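Local structure of acetyltransferase (Bacillus cereus, 1Y9W) at residues A[87-92]-A[116-121]. The protein probably transfers an acyl group, most likely acetyl from acetyl-CoA, to an acceptor, as in other GNAT-family acetyltransferases. Sequence-based numbering, arbitrary orientation.
Sequences EIEGIA and HGYREY
Between Glu89 on helix 80-94 and the backbone leading through Tyr118 into strand 119-124 the main chains stay well apart: the nearest CA atoms, those of Glu89 and His116, are 11.2 Å from each other, so side chains alone bridge the gap. Glu89 points across from the helix, its CG anti to its own carbonyl carbon (chi1 -51°) and the chain extended beyond it, which carries OE2 out to the phenol. Tyr118 reaches out from the opposite direction. They join through a weak hydrogen bond, in which Tyr118 OH donates to Glu89 OE2 over 2.7 Å. The same oxygen lies 3.3 Å from Tyr118 CZ and meets the ring obliquely, with carboxylate and ring planes 53° apart. Just 78 Å² is buried, which fits a single polar link rather than broad packing. The buried Tyr118 ring rests on Ile66, Ile100, Leu102 and Phe136 of the central sheet, while Lys138 of strand 133-139 forms a salt bridge with Glu89 OE2 and a hydrogen bond with His116 O. Glu89 OE2 therefore serves both a phenol and an ammonium group; the lysine charge probably favours an ionised carboxylate, and together they tie helix 80-94 to the C-terminal strands of the GNAT fold.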
ATOM      1  N   GLU A  87     -20.943  -6.303  -0.298  1.00 28.84           N
ATOM      2  CA  GLU A  87     -21.005  -6.568  -1.723  1.00 29.51           C
ATOM      3  C   GLU A  87     -19.650  -6.812  -2.369  1.00 28.92           C
ATOM      4  O   GLU A  87     -19.508  -7.694  -3.219  1.00 28.77           O
ATOM      5  CB  GLU A  87     -21.681  -5.404  -2.440  1.00 32.84           C
ATOM      6  CG  GLU A  87     -22.156  -5.767  -3.829  1.00 39.03           C
ATOM      7  CD  GLU A  87     -23.665  -5.956  -3.890  1.00 43.43           C
ATOM      8  OE1 GLU A  87     -24.225  -6.622  -2.985  1.00 44.96           O
ATOM      9  OE2 GLU A  87     -24.288  -5.440  -4.850  1.00 45.64           O
ATOM     10  N   ILE A  88     -18.641  -6.037  -1.993  1.00 26.11           N
ATOM     11  CA  ILE A  88     -17.364  -6.257  -2.631  1.00 24.08           C
ATOM     12  C   ILE A  88     -16.677  -7.499  -2.075  1.00 24.03           C
ATOM     13  O   ILE A  88     -15.865  -8.111  -2.763  1.00 25.20           O
ATOM     14  CB  ILE A  88     -16.448  -5.019  -2.537  1.00 23.34           C
ATOM     15  CG1 ILE A  88     -15.400  -5.088  -3.662  1.00 21.27           C
ATOM     16  CG2 ILE A  88     -15.818  -4.937  -1.158  1.00 22.31           C
ATOM     17  CD1 ILE A  88     -14.521  -3.855  -3.809  1.00 21.57           C
ATOM     18  N   GLU A  89     -17.009  -7.894  -0.848  1.00 24.72           N
ATOM     19  CA  GLU A  89     -16.407  -9.107  -0.283  1.00 26.09           C
ATOM     20  C   GLU A  89     -16.916 -10.301  -1.094  1.00 26.11           C
ATOM     21  O   GLU A  89     -16.156 -11.210  -1.438  1.00 25.09           O
ATOM     22  CB  GLU A  89     -16.800  -9.286   1.185  1.00 26.66           C
ATOM     23  CG  GLU A  89     -16.556  -8.058   2.033  1.00 30.15           C
ATOM     24  CD  GLU A  89     -16.743  -8.311   3.512  1.00 32.47           C
ATOM     25  OE1 GLU A  89     -17.697  -9.030   3.881  1.00 34.62           O
ATOM     26  OE2 GLU A  89     -15.937  -7.777   4.308  1.00 32.46           O
ATOM     27  N   GLY A  90     -18.210 -10.283  -1.397  1.00 26.21           N
ATOM     28  CA  GLY A  90     -18.806 -11.353  -2.176  1.00 27.47           C
ATOM     29  C   GLY A  90     -18.111 -11.501  -3.517  1.00 28.20           C
ATOM     30  O   GLY A  90     -17.830 -12.613  -3.965  1.00 29.53           O
ATOM     31  N   ILE A  91     -17.826 -10.378  -4.165  1.00 26.83           N
ATOM     32  CA  ILE A  91     -17.156 -10.415  -5.454  1.00 26.88           C
ATOM     33  C   ILE A  91     -15.786 -11.048  -5.282  1.00 28.77           C
ATOM     34  O   ILE A  91     -15.328 -11.813  -6.136  1.00 29.80           O
ATOM     35  CB  ILE A  91     -16.973  -8.998  -6.039  1.00 26.14           C
ATOM     36  CG1 ILE A  91     -18.332  -8.307  -6.186  1.00 25.87           C
ATOM     37  CG2 ILE A  91     -16.278  -9.085  -7.382  1.00 25.27           C
ATOM     38  CD1 ILE A  91     -18.241  -6.882  -6.692  1.00 24.21           C
ATOM     39  N   ALA A  92     -15.132 -10.725  -4.169  1.00 28.99           N
ATOM     40  CA  ALA A  92     -13.806 -11.256  -3.885  1.00 30.38           C
ATOM     41  C   ALA A  92     -13.892 -12.756  -3.654  1.00 31.81           C
ATOM     42  O   ALA A  92     -13.088 -13.521  -4.182  1.00 31.22           O
ATOM     43  CB  ALA A  92     -13.221 -10.574  -2.653  1.00 29.49           C
ATOM     44  N   HIS A 116     -17.332  -5.051  11.446  1.00 26.96           N
ATOM     45  CA  HIS A 116     -17.665  -5.911  10.326  1.00 24.09           C
ATOM     46  C   HIS A 116     -16.819  -7.158  10.188  1.00 24.25           C
ATOM     47  O   HIS A 116     -16.612  -7.643   9.081  1.00 24.19           O
ATOM     48  CB  HIS A 116     -17.627  -5.120   9.021  1.00 24.68           C
ATOM     49  CG  HIS A 116     -18.837  -4.265   8.809  1.00 25.57           C
ATOM     50  ND1 HIS A 116     -19.064  -3.108   9.522  1.00 25.43           N
ATOM     51  CD2 HIS A 116     -19.921  -4.437   8.015  1.00 26.39           C
ATOM     52  CE1 HIS A 116     -20.239  -2.606   9.179  1.00 27.04           C
ATOM     53  NE2 HIS A 116     -20.779  -3.395   8.268  1.00 28.09           N
ATOM     54  N   GLY A 117     -16.328  -7.678  11.308  1.00 23.42           N
ATOM     55  CA  GLY A 117     -15.550  -8.904  11.261  1.00 23.39           C
ATOM     56  C   GLY A 117     -14.085  -8.825  10.872  1.00 24.38           C
ATOM     57  O   GLY A 117     -13.460  -9.857  10.604  1.00 23.50           O
ATOM     58  N   TYR A 118     -13.530  -7.617  10.827  1.00 23.52           N
ATOM     59  CA  TYR A 118     -12.125  -7.455  10.489  1.00 21.25           C
ATOM     60  C   TYR A 118     -11.307  -7.465  11.770  1.00 20.96           C
ATOM     61  O   TYR A 118     -11.697  -6.878  12.777  1.00 20.39           O
ATOM     62  CB  TYR A 118     -11.914  -6.154   9.718  1.00 20.67           C
ATOM     63  CG  TYR A 118     -12.313  -6.270   8.261  1.00 19.81           C
ATOM     64  CD1 TYR A 118     -11.401  -6.710   7.297  1.00 18.69           C
ATOM     65  CD2 TYR A 118     -13.614  -5.992   7.852  1.00 18.12           C
ATOM     66  CE1 TYR A 118     -11.780  -6.869   5.963  1.00 18.05           C
ATOM     67  CE2 TYR A 118     -14.003  -6.152   6.518  1.00 19.01           C
ATOM     68  CZ  TYR A 118     -13.082  -6.590   5.583  1.00 17.99           C
ATOM     69  OH  TYR A 118     -13.471  -6.751   4.274  1.00 20.36           O
ATOM     70  N   ARG A 119     -10.180  -8.163  11.730  1.00 21.15           N
ATOM     71  CA  ARG A 119      -9.307  -8.263  12.887  1.00 21.49           C
ATOM     72  C   ARG A 119      -8.103  -7.356  12.674  1.00 21.15           C
ATOM     73  O   ARG A 119      -7.442  -7.425  11.640  1.00 20.58           O
ATOM     74  CB  ARG A 119      -8.846  -9.719  13.072  1.00 21.92           C
ATOM     75  CG  ARG A 119      -7.913  -9.935  14.255  1.00 22.69           C
ATOM     76  CD  ARG A 119      -7.420 -11.370  14.322  1.00 23.61           C
ATOM     77  NE  ARG A 119      -6.493 -11.694  13.243  1.00 23.37           N
ATOM     78  CZ  ARG A 119      -5.186 -11.459  13.286  1.00 24.77           C
ATOM     79  NH1 ARG A 119      -4.647 -10.904  14.361  1.00 24.83           N
ATOM     80  NH2 ARG A 119      -4.416 -11.766  12.250  1.00 25.52           N
ATOM     81  N   GLU A 120      -7.828  -6.494  13.645  1.00 20.24           N
ATOM     82  CA  GLU A 120      -6.689  -5.593  13.545  1.00 18.77           C
ATOM     83  C   GLU A 120      -5.443  -6.434  13.807  1.00 17.71           C
ATOM     84  O   GLU A 120      -5.285  -6.988  14.893  1.00 18.19           O
ATOM     85  CB  GLU A 120      -6.817  -4.482  14.588  1.00 19.52           C
ATOM     86  CG  GLU A 120      -5.663  -3.498  14.606  1.00 22.63           C
ATOM     87  CD  GLU A 120      -5.769  -2.512  15.754  1.00 25.86           C
ATOM     88  OE1 GLU A 120      -6.686  -1.667  15.726  1.00 26.73           O
ATOM     89  OE2 GLU A 120      -4.946  -2.596  16.692  1.00 28.68           O
ATOM     90  N   TYR A 121      -4.560  -6.543  12.823  1.00 14.90           N
ATOM     91  CA  TYR A 121      -3.362  -7.348  13.009  1.00 14.30           C
ATOM     92  C   TYR A 121      -2.118  -6.521  13.295  1.00 14.68           C
ATOM     93  O   TYR A 121      -1.069  -7.058  13.646  1.00 16.59           O
ATOM     94  CB  TYR A 121      -3.141  -8.247  11.782  1.00 15.07           C
ATOM     95  CG  TYR A 121      -2.751  -7.531  10.503  1.00 14.26           C
ATOM     96  CD1 TYR A 121      -1.425  -7.197  10.248  1.00 14.15           C
ATOM     97  CD2 TYR A 121      -3.708  -7.205   9.540  1.00 15.19           C
ATOM     98  CE1 TYR A 121      -1.057  -6.561   9.060  1.00 13.74           C
ATOM     99  CE2 TYR A 121      -3.350  -6.566   8.352  1.00 13.71           C
ATOM    100  CZ  TYR A 121      -2.019  -6.251   8.120  1.00 14.31           C
ATOM    101  OH  TYR A 121      -1.642  -5.647   6.941  1.00 13.00           O
TER